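Local coordinates for protein cytochrome P450 (Zobellia galactanivorans, PDB 6G5O) that binds heme (protoporphyrin IX with its iron) as a member of the cytochrome P450 family, whose largely helical fold encloses this cofactor, at residues 209-212 with 213-217; 78-81 with 82-86. All blocks are in the same frame, centred on the assembly; numbering follows the deposited sequence.

Contact 1 of 2, residues 209-212 with 213-217. With HEM (protoporphyrin IX containing Fe), chain C.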
loop_
_atom_site.group_PDB
_atom_site.type_symbol
_atom_site.label_atom_id
_atom_site.label_comp_id
_atom_site.label_asym_id
_atom_site.label_seq_id
_atom_site.Cartn_x
_atom_site.Cartn_y
_atom_site.Cartn_z
ATOM N N GLU A 209 9.809 -4.265 20.104
ATOM C CA GLU A 209 9.247 -3.065 19.481
ATOM C C GLU A 209 9.830 -2.872 18.080
ATOM O O GLU A 209 9.109 -2.553 17.181
ATOM C CB GLU A 209 9.480 -1.834 20.340
ATOM C CG GLU A 209 8.525 -1.773 21.530
ATOM C CD GLU A 209 9.017 -0.831 22.604
ATOM O OE1 GLU A 209 10.185 -0.982 22.985
ATOM O OE2 GLU A 209 8.281 0.092 23.026
ATOM N N VAL A 210 11.115 -3.107 17.901
ATOM C CA VAL A 210 11.754 -2.937 16.599
ATOM C C VAL A 210 11.137 -3.925 15.639
ATOM O O VAL A 210 10.859 -3.580 14.505
ATOM C CB VAL A 210 13.298 -3.081 16.709
ATOM C CG1 VAL A 210 13.998 -3.084 15.334
ATOM C CG2 VAL A 210 13.832 -1.932 17.534
ATOM N N LYS A 211 10.854 -5.134 16.113
ATOM C CA LYS A 211 10.283 -6.153 15.262
ATOM C C LYS A 211 8.878 -5.741 14.808
ATOM O O LYS A 211 8.478 -5.969 13.660
ATOM C CB LYS A 211 10.241 -7.481 16.015
ATOM C CG LYS A 211 9.658 -8.646 15.236
ATOM C CD LYS A 211 9.616 -9.903 16.091
ATOM C CE LYS A 211 8.927 -11.058 15.359
ATOM N NZ LYS A 211 9.160 -12.368 16.022
ATOM N N GLY A 212 8.132 -5.143 15.741
ATOM C CA GLY A 212 6.828 -4.542 15.471
ATOM C C GLY A 212 6.811 -3.515 14.318
ATOM O O GLY A 212 5.899 -3.527 13.485
ATOM N N VAL A 213 7.829 -2.667 14.263
ATOM C CA VAL A 213 7.955 -1.709 13.200
ATOM C C VAL A 213 8.398 -2.376 11.899
ATOM O O VAL A 213 7.918 -2.034 10.817
ATOM C CB VAL A 213 9.001 -0.625 13.550
ATOM C CG1 VAL A 213 9.134 0.386 12.395
ATOM C CG2 VAL A 213 8.612 0.069 14.861
ATOM N N MET A 214 9.348 -3.299 12.019
ATOM C CA MET A 214 9.987 -3.882 10.836
ATOM C C MET A 214 9.130 -4.892 10.082
ATOM O O MET A 214 9.078 -4.859 8.831
ATOM C CB MET A 214 11.349 -4.456 11.184
ATOM C CG MET A 214 12.399 -3.437 11.566
ATOM S SD MET A 214 12.590 -2.070 10.397
ATOM C CE MET A 214 13.034 -3.031 8.920
ATOM N N VAL A 215 8.398 -5.743 10.800
ATOM C CA VAL A 215 7.463 -6.652 10.114
ATOM C C VAL A 215 6.380 -5.860 9.356
ATOM O O VAL A 215 5.988 -6.202 8.224
ATOM C CB VAL A 215 6.748 -7.615 11.093
ATOM C CG1 VAL A 215 5.645 -8.401 10.364
ATOM C CG2 VAL A 215 7.736 -8.570 11.743
ATOM N N LEU A 216 5.845 -4.840 10.024
ATOM C CA LEU A 216 4.869 -3.963 9.420
ATOM C C LEU A 216 5.401 -3.300 8.185
ATOM O O LEU A 216 4.712 -3.211 7.199
ATOM C CB LEU A 216 4.438 -2.897 10.402
ATOM C CG LEU A 216 3.623 -1.721 9.857
ATOM C CD1 LEU A 216 2.257 -2.169 9.321
ATOM C CD2 LEU A 216 3.508 -0.674 10.976
ATOM N N THR A 217 6.626 -2.827 8.263
ATOM C CA THR A 217 7.273 -2.171 7.140
ATOM C C THR A 217 7.449 -3.080 5.893
ATOM O O THR A 217 7.185 -2.645 4.762
ATOM C CB THR A 217 8.616 -1.577 7.598
ATOM O OG1 THR A 217 8.352 -0.589 8.601
ATOM C CG2 THR A 217 9.335 -0.936 6.473
HETATM C CHA HEM C . -0.729 2.520 6.725
HETATM C CHB HEM C . -1.974 2.130 2.075
HETATM C CHC HEM C . 2.655 1.628 0.844
HETATM C CHD HEM C . 3.828 1.391 5.479
HETATM C C1A HEM C . -1.459 2.480 5.558
HETATM C C2A HEM C . -2.873 2.635 5.475
HETATM C C3A HEM C . -3.191 2.535 4.193
HETATM C C4A HEM C . -2.018 2.300 3.440
HETATM C CMA HEM C . -4.583 2.664 3.668
HETATM C CAA HEM C . -3.877 2.924 6.590
HETATM C CBA HEM C . -4.121 1.662 7.402
HETATM C CGA HEM C . -5.033 1.932 8.578
HETATM O O1A HEM C . -5.002 1.170 9.539
HETATM O O2A HEM C . -5.806 2.906 8.631
HETATM C C1B HEM C . -0.817 1.961 1.341
HETATM C C2B HEM C . -0.823 1.983 -0.069
HETATM C C3B HEM C . 0.489 1.818 -0.450
HETATM C C4B HEM C . 1.268 1.724 0.825
HETATM C CMB HEM C . -2.028 2.096 -0.953
HETATM C CAB HEM C . 1.156 1.797 -1.749
HETATM C CBB HEM C . 0.608 2.129 -2.902
HETATM C C1C HEM C . 3.399 1.523 1.990
HETATM C C2C HEM C . 4.759 1.223 2.041
HETATM C C3C HEM C . 5.092 1.097 3.366
HETATM C C4C HEM C . 3.909 1.357 4.104
HETATM C CMC HEM C . 5.691 1.074 0.880
HETATM C CAC HEM C . 6.412 0.825 3.952
HETATM C CBC HEM C . 7.558 0.612 3.312
HETATM C C1D HEM C . 2.662 1.746 6.177
HETATM C C2D HEM C . 2.651 1.896 7.643
HETATM C C3D HEM C . 1.401 2.231 8.004
HETATM C C4D HEM C . 0.635 2.228 6.753
HETATM C CMD HEM C . 3.849 1.757 8.519
HETATM C CAD HEM C . 0.904 2.497 9.414
HETATM C CBD HEM C . 0.813 3.978 9.815
HETATM C CGD HEM C . 0.369 4.119 11.284
HETATM O O1D HEM C . -0.132 3.123 11.916
HETATM O O2D HEM C . 0.483 5.218 11.928
HETATM N NA HEM C . -0.950 2.226 4.295
HETATM N NB HEM C . 0.416 1.797 1.822
HETATM N NC HEM C . 2.876 1.575 3.233
HETATM N ND HEM C . 1.442 1.964 5.713
HETATM FE FE HEM C . 0.937 1.899 3.870
HETATM O O HOH W 1 0.372 -0.278 3.835
#
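Val210 and Met214 stand side by side along the helix 207-220, the first half of the long central helix of the cytochrome P450 fold, with Val210 CG1 4.1 Å from Met214 CG. One turn of alpha-helix satisfies the backbone here. Val210 O accepts from Met214 N at 2.9 Å. Val213 N donates to Glu209 O at 3.2 Å and weakly to Val210 O as well. Lys211 O receives the straighter bond from Val215 N (2.9 Å, N-H...O 173°), while Lys211 CG lies beside Val215 CG2.

Both carboxylate oxygens of Glu209 are engaged beyond the helix: OE1 by a salt bridge to Arg203, OE2 by a partner on the neighbouring helix 79-92, Tyr83. The Met214 side chain meets Met191 and Tyr192 of helix 191-196.

At the far end Leu216 CD2 packs 3.5 Å from the heme methyl CMD. Thr217, with OG1 anti to its carbonyl carbon (chi1 -62°), turns its hydroxyl back to Val213 O, donating at 2.7 Å; Thr217 N donates to that oxygen too, from the other face of its carbonyl plane.

Contact 2 of 2, residues 78-81 with 82-86. With HEM (protoporphyrin IX containing Fe), chain C.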
loop_
_atom_site.group_PDB
_atom_site.type_symbol
_atom_site.label_atom_id
_atom_site.label_comp_id
_atom_site.label_asym_id
_atom_site.label_seq_id
_atom_site.Cartn_x
_atom_site.Cartn_y
_atom_site.Cartn_z
ATOM N N PRO A 78 -3.173 8.171 22.978
ATOM C CA PRO A 78 -2.037 9.073 22.626
ATOM C C PRO A 78 -0.671 8.390 22.400
ATOM O O PRO A 78 0.257 9.036 21.942
ATOM C CB PRO A 78 -1.932 9.973 23.852
ATOM C CG PRO A 78 -2.372 9.066 24.983
ATOM C CD PRO A 78 -3.478 8.209 24.418
ATOM N N VAL A 79 -0.543 7.121 22.772
ATOM C CA VAL A 79 0.698 6.403 22.657
ATOM C C VAL A 79 1.133 6.274 21.174
ATOM O O VAL A 79 2.318 6.337 20.872
ATOM C CB VAL A 79 0.576 5.030 23.323
ATOM C CG1 VAL A 79 1.840 4.215 23.089
ATOM C CG2 VAL A 79 0.380 5.203 24.856
ATOM N N HIS A 80 0.165 6.108 20.267
ATOM C CA HIS A 80 0.409 6.103 18.826
ATOM C C HIS A 80 1.293 7.254 18.355
ATOM O O HIS A 80 2.259 7.045 17.640
ATOM C CB HIS A 80 -0.911 6.127 18.040
ATOM C CG HIS A 80 -0.712 6.274 16.561
ATOM N ND1 HIS A 80 -0.785 7.492 15.932
ATOM C CD2 HIS A 80 -0.405 5.372 15.602
ATOM C CE1 HIS A 80 -0.527 7.335 14.647
ATOM N NE2 HIS A 80 -0.317 6.056 14.414
ATOM N N GLY A 81 1.003 8.471 18.791
ATOM C CA GLY A 81 1.756 9.637 18.299
ATOM C C GLY A 81 3.198 9.660 18.706
ATOM O O GLY A 81 4.023 10.168 17.962
ATOM N N VAL A 82 3.505 9.122 19.903
ATOM C CA VAL A 82 4.867 9.018 20.400
ATOM C C VAL A 82 5.708 8.043 19.527
ATOM O O VAL A 82 6.783 8.417 19.060
ATOM C CB VAL A 82 4.898 8.540 21.875
ATOM C CG1 VAL A 82 6.338 8.435 22.361
ATOM C CG2 VAL A 82 4.107 9.475 22.816
ATOM N N TYR A 83 5.240 6.808 19.294
ATOM C CA TYR A 83 5.962 5.886 18.392
ATOM C C TYR A 83 6.074 6.502 16.966
ATOM O O TYR A 83 7.068 6.371 16.271
ATOM C CB TYR A 83 5.224 4.574 18.251
ATOM C CG TYR A 83 5.382 3.568 19.368
ATOM C CD1 TYR A 83 6.642 3.123 19.745
ATOM C CD2 TYR A 83 4.272 3.014 19.995
ATOM C CE1 TYR A 83 6.795 2.164 20.725
ATOM C CE2 TYR A 83 4.413 2.061 20.994
ATOM C CZ TYR A 83 5.684 1.636 21.352
ATOM O OH TYR A 83 5.881 0.698 22.332
ATOM N N ARG A 84 4.996 7.123 16.539
ATOM C CA ARG A 84 4.938 7.700 15.221
ATOM C C ARG A 84 5.992 8.806 15.057
ATOM O O ARG A 84 6.654 8.861 14.022
ATOM C CB ARG A 84 3.541 8.214 14.891
ATOM C CG ARG A 84 3.529 8.646 13.418
ATOM C CD ARG A 84 2.213 8.447 12.716
ATOM N NE ARG A 84 2.270 9.130 11.454
ATOM C CZ ARG A 84 1.584 8.808 10.369
ATOM N NH1 ARG A 84 0.787 7.753 10.345
ATOM N NH2 ARG A 84 1.759 9.546 9.270
ATOM N N ALA A 85 6.173 9.655 16.081
ATOM C CA ALA A 85 7.196 10.733 16.037
ATOM C C ALA A 85 8.605 10.180 15.989
ATOM O O ALA A 85 9.487 10.797 15.384
ATOM C CB ALA A 85 7.068 11.691 17.231
ATOM N N ILE A 86 8.826 9.013 16.596
ATOM C CA ILE A 86 10.107 8.334 16.449
ATOM C C ILE A 86 10.419 7.923 15.005
ATOM O O ILE A 86 11.512 8.136 14.542
ATOM C CB ILE A 86 10.183 7.047 17.286
ATOM C CG1 ILE A 86 10.256 7.363 18.772
ATOM C CG2 ILE A 86 11.436 6.251 16.912
ATOM C CD1 ILE A 86 9.799 6.196 19.634
HETATM C CHA HEM C . -0.729 2.520 6.725
HETATM C CHB HEM C . -1.974 2.130 2.075
HETATM C CHC HEM C . 2.655 1.628 0.844
HETATM C CHD HEM C . 3.828 1.391 5.479
HETATM C C1A HEM C . -1.459 2.480 5.558
HETATM C C2A HEM C . -2.873 2.635 5.475
HETATM C C3A HEM C . -3.191 2.535 4.193
HETATM C C4A HEM C . -2.018 2.300 3.440
HETATM C CMA HEM C . -4.583 2.664 3.668
HETATM C CAA HEM C . -3.877 2.924 6.590
HETATM C CBA HEM C . -4.121 1.662 7.402
HETATM C CGA HEM C . -5.033 1.932 8.578
HETATM O O1A HEM C . -5.002 1.170 9.539
HETATM O O2A HEM C . -5.806 2.906 8.631
HETATM C C1B HEM C . -0.817 1.961 1.341
HETATM C C2B HEM C . -0.823 1.983 -0.069
HETATM C C3B HEM C . 0.489 1.818 -0.450
HETATM C C4B HEM C . 1.268 1.724 0.825
HETATM C CMB HEM C . -2.028 2.096 -0.953
HETATM C CAB HEM C . 1.156 1.797 -1.749
HETATM C CBB HEM C . 0.608 2.129 -2.902
HETATM C C1C HEM C . 3.399 1.523 1.990
HETATM C C2C HEM C . 4.759 1.223 2.041
HETATM C C3C HEM C . 5.092 1.097 3.366
HETATM C C4C HEM C . 3.909 1.357 4.104
HETATM C CMC HEM C . 5.691 1.074 0.880
HETATM C CAC HEM C . 6.412 0.825 3.952
HETATM C CBC HEM C . 7.558 0.612 3.312
HETATM C C1D HEM C . 2.662 1.746 6.177
HETATM C C2D HEM C . 2.651 1.896 7.643
HETATM C C3D HEM C . 1.401 2.231 8.004
HETATM C C4D HEM C . 0.635 2.228 6.753
HETATM C CMD HEM C . 3.849 1.757 8.519
HETATM C CAD HEM C . 0.904 2.497 9.414
HETATM C CBD HEM C . 0.813 3.978 9.815
HETATM C CGD HEM C . 0.369 4.119 11.284
HETATM O O1D HEM C . -0.132 3.123 11.916
HETATM O O2D HEM C . 0.483 5.218 11.928
HETATM N NA HEM C . -0.950 2.226 4.295
HETATM N NB HEM C . 0.416 1.797 1.822
HETATM N NC HEM C . 2.876 1.575 3.233
HETATM N ND HEM C . 1.442 1.964 5.713
HETATM FE FE HEM C . 0.937 1.899 3.870
HETATM O O HOH W 1 0.372 -0.278 3.835
#
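Arg84 and His80, one helical turn apart, lie side by side and reach the same propionate oxygen of the heme. Arg84 starts with CB 4.1 Å above one face of the His80 imidazole, offset toward its rim, and close to the backbone O of His80. CG, anti to the backbone N (chi1 -173°), stays on that same side of the ring, and the bend at chi2 brings CD past the rim, 3.5 Å from His80 CE1. NE makes a weak, long ion pair with Glu88, a turn further on. NH1 then donates to heme O2D at 3.0 Å, with that oxygen near the guanidinium plane, and to Asn329 O as well, two acceptors that together would limit rotation of the tip.

This is the His-x-x-x-Arg pair found in many bacterial cytochromes P450 on the C helix, here helix 79-92. From the histidine, NE2 gives O2D the shorter and straighter bond, 2.7 Å with N-H...O 167°. O2D sits at the ring edge, near its plane, and the two donors would probably stabilise the negative charge of the propionate. Ring and guanidinium planes are 53° apart, and the ring of His328 meets that of His80.

Elsewhere on the helix Val79 CG1 lies 4.0 Å from Tyr83 CE2, and Phe200 touches Val79 and stacks on the tyrosine ring. In the backbone, Arg84 N donates to His80 O at 3.0 Å, and Ala85 N to Gly81 O at 2.9 Å.

Contact 2 comes first along the chain, near the start of helix 79-92; contact 1 follows more than a hundred residues later on helix 207-220. Their centres are 14 Å apart, on the same side of the chain's centre. Direct touch comes through Tyr83 OH and Glu209 OE2, 2.6 Å apart in a probable hydrogen bond that ties the two helices. Both contacts also reach one heme in different ways: residues 78-86 hold a propionate by polar bonds, whereas residues 213-217 meet the macrocycle's methyl and vinyl carbons. The cofactor is thus gripped at its charged end and packed along its rim by neighbouring helices of the cytochrome P450 fold.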